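PDB 3KVP: uncharacterized protein ymzC from Bacillus subtilis, which is of unknown function but is made with a signal sequence and is therefore probably exported, the part here forming a small antiparallel beta sheet with a C-terminal helix. Local coordinates for residues Glu28-Gly33 / Tyr43-Ser48; Tyr39-Glu44 / Lys55-Asp60. All coordinates share one frame; numbering follows the deposited sequence.

Contact 1 of 2, residues Glu28-Gly33 / Tyr43-Ser48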
# COMPACT_ATOMS: atom_id res chain seq x y z
N GLU D 28 -9.48 -7.72 3.03
CA GLU D 28 -10.56 -7.60 4.00
C GLU D 28 -10.31 -8.40 5.28
O GLU D 28 -9.49 -9.30 5.32
CB GLU D 28 -11.91 -8.05 3.39
CG GLU D 28 -12.47 -7.19 2.24
CD GLU D 28 -13.70 -7.82 1.56
OE1 GLU D 28 -14.32 -7.19 0.67
OE2 GLU D 28 -14.05 -8.97 1.92
N HIS D 29 -11.08 -8.09 6.31
CA HIS D 29 -11.04 -8.85 7.55
C HIS D 29 -9.61 -8.99 8.09
O HIS D 29 -9.18 -10.08 8.46
CB HIS D 29 -11.70 -10.21 7.34
CG HIS D 29 -13.09 -10.14 6.78
ND1 HIS D 29 -14.00 -9.18 7.14
CD2 HIS D 29 -13.73 -10.94 5.88
CE1 HIS D 29 -15.13 -9.36 6.48
NE2 HIS D 29 -14.99 -10.42 5.71
N ASN D 30 -8.86 -7.89 8.13
CA ASN D 30 -7.49 -7.92 8.65
C ASN D 30 -6.54 -8.92 7.99
O ASN D 30 -5.53 -9.29 8.58
CB ASN D 30 -7.50 -8.20 10.15
CG ASN D 30 -7.10 -6.98 10.98
OD1 ASN D 30 -6.99 -7.07 12.20
ND2 ASN D 30 -6.89 -5.86 10.33
N HIS D 31 -6.87 -9.37 6.79
CA HIS D 31 -5.90 -10.12 5.99
C HIS D 31 -5.02 -9.13 5.26
O HIS D 31 -5.37 -7.95 5.12
CB HIS D 31 -6.59 -11.03 4.97
CG HIS D 31 -7.33 -12.18 5.58
ND1 HIS D 31 -8.35 -12.01 6.49
CD2 HIS D 31 -7.22 -13.52 5.38
CE1 HIS D 31 -8.83 -13.20 6.84
NE2 HIS D 31 -8.16 -14.13 6.18
N PHE D 32 -3.88 -9.61 4.79
CA PHE D 32 -2.96 -8.83 3.96
C PHE D 32 -2.17 -9.79 3.11
O PHE D 32 -2.13 -11.00 3.38
CB PHE D 32 -2.00 -7.99 4.80
CG PHE D 32 -1.18 -8.78 5.80
CD1 PHE D 32 0.11 -9.21 5.49
CD2 PHE D 32 -1.66 -9.06 7.07
CE1 PHE D 32 0.90 -9.92 6.42
CE2 PHE D 32 -0.89 -9.76 8.00
CZ PHE D 32 0.40 -10.19 7.67
N GLY D 33 -1.53 -9.26 2.07
CA GLY D 33 -0.73 -10.08 1.19
C GLY D 33 0.66 -9.52 0.94
O GLY D 33 0.88 -8.30 0.97
N TYR D 43 -1.89 -13.59 4.29
CA TYR D 43 -1.79 -13.69 5.73
C TYR D 43 -3.06 -13.19 6.38
O TYR D 43 -3.86 -12.49 5.74
CB TYR D 43 -0.66 -12.82 6.24
CG TYR D 43 0.70 -13.22 5.78
CD1 TYR D 43 1.22 -12.72 4.59
CD2 TYR D 43 1.49 -14.08 6.54
CE1 TYR D 43 2.49 -13.06 4.16
CE2 TYR D 43 2.77 -14.44 6.12
CZ TYR D 43 3.26 -13.92 4.93
OH TYR D 43 4.52 -14.25 4.49
N GLU D 44 -3.22 -13.54 7.65
CA GLU D 44 -4.28 -12.99 8.49
C GLU D 44 -3.70 -12.52 9.80
O GLU D 44 -2.93 -13.23 10.43
CB GLU D 44 -5.37 -14.02 8.78
CG GLU D 44 -6.57 -13.40 9.50
CD GLU D 44 -7.70 -14.40 9.79
OE1 GLU D 44 -7.50 -15.62 9.59
OE2 GLU D 44 -8.79 -13.95 10.22
N TYR D 45 -4.06 -11.31 10.22
CA TYR D 45 -3.74 -10.89 11.57
C TYR D 45 -4.96 -11.02 12.48
O TYR D 45 -6.01 -10.41 12.22
CB TYR D 45 -3.21 -9.47 11.60
CG TYR D 45 -3.00 -8.95 13.01
CD1 TYR D 45 -2.10 -9.56 13.86
CD2 TYR D 45 -3.74 -7.88 13.49
CE1 TYR D 45 -1.91 -9.10 15.16
CE2 TYR D 45 -3.56 -7.41 14.78
CZ TYR D 45 -2.64 -8.02 15.61
OH TYR D 45 -2.47 -7.55 16.88
N ASN D 46 -4.86 -11.81 13.54
CA ASN D 46 -5.96 -11.90 14.48
C ASN D 46 -5.73 -11.01 15.68
O ASN D 46 -4.99 -11.36 16.61
CB ASN D 46 -6.19 -13.34 14.92
CG ASN D 46 -7.41 -13.50 15.80
OD1 ASN D 46 -7.92 -12.53 16.38
ND2 ASN D 46 -7.88 -14.73 15.92
N GLU D 47 -6.37 -9.85 15.68
CA GLU D 47 -6.16 -8.88 16.73
C GLU D 47 -6.52 -9.48 18.09
O GLU D 47 -5.86 -9.22 19.09
CB GLU D 47 -6.98 -7.63 16.45
CG GLU D 47 -6.79 -6.52 17.47
CD GLU D 47 -7.62 -5.28 17.16
OE1 GLU D 47 -8.12 -5.15 16.02
OE2 GLU D 47 -7.78 -4.43 18.07
N SER D 48 -7.57 -10.30 18.11
CA SER D 48 -8.06 -10.89 19.36
C SER D 48 -7.03 -11.80 20.05
O SER D 48 -6.81 -11.70 21.26
CB SER D 48 -9.35 -11.67 19.11
OG SER D 48 -9.41 -12.81 19.96

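Contact 2 of 2, residues Tyr39-Glu44 / Lys55-Asp60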
# COMPACT_ATOMS: atom_id res chain seq x y z
N TYR D 39 6.46 -15.25 -5.66
CA TYR D 39 5.47 -15.80 -4.75
C TYR D 39 4.54 -14.77 -4.15
O TYR D 39 4.97 -13.75 -3.61
CB TYR D 39 6.17 -16.55 -3.63
CG TYR D 39 7.01 -17.69 -4.13
CD1 TYR D 39 6.54 -19.00 -4.08
CD2 TYR D 39 8.27 -17.46 -4.68
CE1 TYR D 39 7.31 -20.05 -4.54
CE2 TYR D 39 9.05 -18.51 -5.15
CZ TYR D 39 8.56 -19.80 -5.07
OH TYR D 39 9.32 -20.85 -5.54
N ILE D 40 3.25 -15.06 -4.25
CA ILE D 40 2.24 -14.34 -3.49
C ILE D 40 1.97 -15.13 -2.20
O ILE D 40 1.85 -16.35 -2.25
CB ILE D 40 0.93 -14.19 -4.27
CG1 ILE D 40 1.16 -13.43 -5.57
CG2 ILE D 40 -0.13 -13.49 -3.41
CD1 ILE D 40 -0.07 -13.29 -6.41
N LYS D 41 1.87 -14.43 -1.07
CA LYS D 41 1.57 -15.05 0.21
C LYS D 41 0.43 -14.29 0.86
O LYS D 41 0.50 -13.06 0.96
CB LYS D 41 2.77 -14.95 1.14
CG LYS D 41 4.04 -15.59 0.66
CD LYS D 41 5.20 -15.17 1.55
CE LYS D 41 6.53 -15.34 0.84
NZ LYS D 41 7.57 -14.44 1.42
N ILE D 42 -0.61 -14.98 1.29
CA ILE D 42 -1.71 -14.31 1.99
C ILE D 42 -1.71 -14.64 3.49
O ILE D 42 -1.53 -15.80 3.90
CB ILE D 42 -3.09 -14.56 1.37
CG1 ILE D 42 -3.27 -13.71 0.11
CG2 ILE D 42 -4.18 -14.14 2.32
CD1 ILE D 42 -2.66 -14.30 -1.06
N TYR D 43 -1.89 -13.59 4.29
CA TYR D 43 -1.79 -13.69 5.73
C TYR D 43 -3.06 -13.19 6.38
O TYR D 43 -3.86 -12.49 5.74
CB TYR D 43 -0.66 -12.82 6.24
CG TYR D 43 0.70 -13.22 5.78
CD1 TYR D 43 1.22 -12.72 4.59
CD2 TYR D 43 1.49 -14.08 6.54
CE1 TYR D 43 2.49 -13.06 4.16
CE2 TYR D 43 2.77 -14.44 6.12
CZ TYR D 43 3.26 -13.92 4.93
OH TYR D 43 4.52 -14.25 4.49
N GLU D 44 -3.22 -13.54 7.65
CA GLU D 44 -4.28 -12.99 8.49
C GLU D 44 -3.70 -12.52 9.80
O GLU D 44 -2.93 -13.23 10.43
CB GLU D 44 -5.37 -14.02 8.78
CG GLU D 44 -6.57 -13.40 9.50
CD GLU D 44 -7.70 -14.40 9.79
OE1 GLU D 44 -7.50 -15.62 9.59
OE2 GLU D 44 -8.79 -13.95 10.22
N LYS D 55 -1.94 -17.90 5.55
CA LYS D 55 -3.13 -18.64 5.13
C LYS D 55 -2.98 -19.35 3.79
O LYS D 55 -3.55 -20.42 3.60
CB LYS D 55 -4.37 -17.74 5.11
CG LYS D 55 -4.95 -17.45 6.51
CD LYS D 55 -6.27 -16.68 6.45
CE LYS D 55 -7.42 -17.54 5.94
NZ LYS D 55 -7.46 -18.84 6.69
N LYS D 56 -2.23 -18.77 2.86
CA LYS D 56 -2.11 -19.36 1.52
C LYS D 56 -0.87 -18.89 0.77
O LYS D 56 -0.44 -17.75 0.92
CB LYS D 56 -3.38 -19.11 0.71
CG LYS D 56 -3.56 -20.05 -0.49
CD LYS D 56 -4.35 -21.29 -0.11
CE LYS D 56 -3.98 -22.48 -1.00
NZ LYS D 56 -2.61 -23.00 -0.71
N GLU D 57 -0.29 -19.78 -0.03
CA GLU D 57 0.92 -19.48 -0.80
C GLU D 57 0.84 -20.01 -2.23
O GLU D 57 0.54 -21.19 -2.47
CB GLU D 57 2.18 -20.02 -0.11
CG GLU D 57 3.11 -18.91 0.44
CD GLU D 57 4.50 -19.41 0.90
OE1 GLU D 57 4.60 -20.48 1.56
OE2 GLU D 57 5.49 -18.70 0.61
N TYR D 58 1.12 -19.12 -3.18
CA TYR D 58 1.10 -19.43 -4.60
C TYR D 58 2.39 -18.96 -5.26
O TYR D 58 2.90 -17.87 -4.96
CB TYR D 58 -0.03 -18.70 -5.29
CG TYR D 58 -1.41 -19.20 -5.00
CD1 TYR D 58 -1.94 -20.26 -5.73
CD2 TYR D 58 -2.21 -18.60 -4.05
CE1 TYR D 58 -3.23 -20.73 -5.50
CE2 TYR D 58 -3.52 -19.05 -3.80
CZ TYR D 58 -4.01 -20.13 -4.53
OH TYR D 58 -5.29 -20.61 -4.32
N ALA D 59 2.90 -19.76 -6.18
CA ALA D 59 3.88 -19.26 -7.13
C ALA D 59 3.11 -18.53 -8.24
O ALA D 59 2.21 -19.09 -8.86
CB ALA D 59 4.70 -20.41 -7.69
N ASP D 60 3.43 -17.26 -8.47
CA ASP D 60 2.78 -16.47 -9.51
C ASP D 60 2.65 -17.18 -10.88
O ASP D 60 1.69 -16.96 -11.62
CB ASP D 60 3.52 -15.15 -9.70
CG ASP D 60 2.90 -14.28 -10.78
OD1 ASP D 60 1.66 -14.05 -10.72
OD2 ASP D 60 3.65 -13.83 -11.67

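Contact 1 of 2, residues Glu28-Gly33 / Tyr43-Ser48
Phe32 CG sits between its own backbone N and carbonyl carbon (chi1 56°). The ring beyond it lies against the neighbouring strand, where Tyr43 CB stands over one of its faces, off centre toward the rim; the very close approach modelled there is doubtful. Tyr43 CG lies anti to its carbonyl carbon (chi1 -64°), beside the backbone N. The two rings are nearly parallel, their planes 10° apart, but slid so far that they barely overlap, with centroids 4.9 Å apart. On the other face of the sheet His31 meets Glu44. The extended Glu44 chain passes obliquely over the imidazole; CG lies above one face, 3.7 Å from the ring centroid, a CH-pi contact, and Glu44 CD comes within 3.4 Å of His31 CE1. Carboxylate and ring are stacked rather than joined by a hydrogen bond. The imidazole is steadied from the preceding turn by a bond of 2.9 Å from His31 ND1 to His29 O, with the donor above the carbonyl plane, and by a weak one to Glu28 O.

The backbones pair through Phe32 and Tyr43, whose N and O atoms bond reciprocally, Tyr43 N to Phe32 O at 2.8 Å and Phe32 N to Tyr43 O at 3.0 Å. A third bond, Tyr45 N to Asn30 O at 3.0 Å, is almost straight and carries the pairing into the turn. The Phe32 ring also stacks on Phe25 of the second subunit, while Tyr43 OH is hydrogen-bonded to Asp60 of that subunit, so the aromatic face belongs to a subunit interface. The whole is an antiparallel strand pair at the open end of the hairpin of strands 31-36 and 39-46, entered through a type I' beta turn, Glu28 to His31, that links strands 23-26 and 31-36.

Contact 2 of 2, residues Tyr39-Glu44 / Lys55-Asp60
Lys41 and Glu57 face each other as a non-hydrogen-bonded pair, their side chains alongside and pointing the same way. Glu57 OE2 rests 3.4 Å from Lys41 CG, against the aliphatic part of the lysine. The amine of that lysine has its salt-bridge partner outside this strand pair, in Asp60 of the second subunit. An alanine in place of Glu57 would probably leave the Lys41 methylenes without this cover and take a nearby negative charge from the amine. At one end of the pairing Tyr39 CE1 touches Ala59 CB at 4.1 Å; at the other, Lys55 CD packs against Glu44 CB at 3.6 Å.

These contacts are set by the backbone ladder. Ile40 and Tyr58 exchange two bonds, Tyr58 N to Ile40 O being nearly straight at 3.0 Å. Ile42 N binds Lys56 O, and Ile42 O accepts from both Lys55 N, at 2.7 Å, and Lys56 N, at 3.2 Å, a classic beta bulge. On the sheet face of Ile40 and Tyr58, both side chains pack on Leu63 of helix 60-67, which begins directly after Ala59; strand 39-46 lies between strands 31-36 and 51-59.

In the fold
Strand 39-46 carries both contacts, pairing with strand 31-36 in contact 1 and with strand 51-59 in contact 2, as the third strand of a four-stranded antiparallel meander. The contact centres lie about 13 Å apart, and Tyr43 and Glu44 belong to both. Glu44 bridges them, since His31 and Lys55 each pack on it, and these two also meet directly, His31 NE2 lying 3.2 Å from Lys55 CD. Phe32 O approaches Ile42 CG2 at 3.9 Å. A subunit contact joins them too: Asp60 of contact 2 is hydrogen-bonded to Tyr43 of the third subunit, mirroring the bond that Tyr43 makes in contact 1 and repeating one interface between copies of the six-chain assembly.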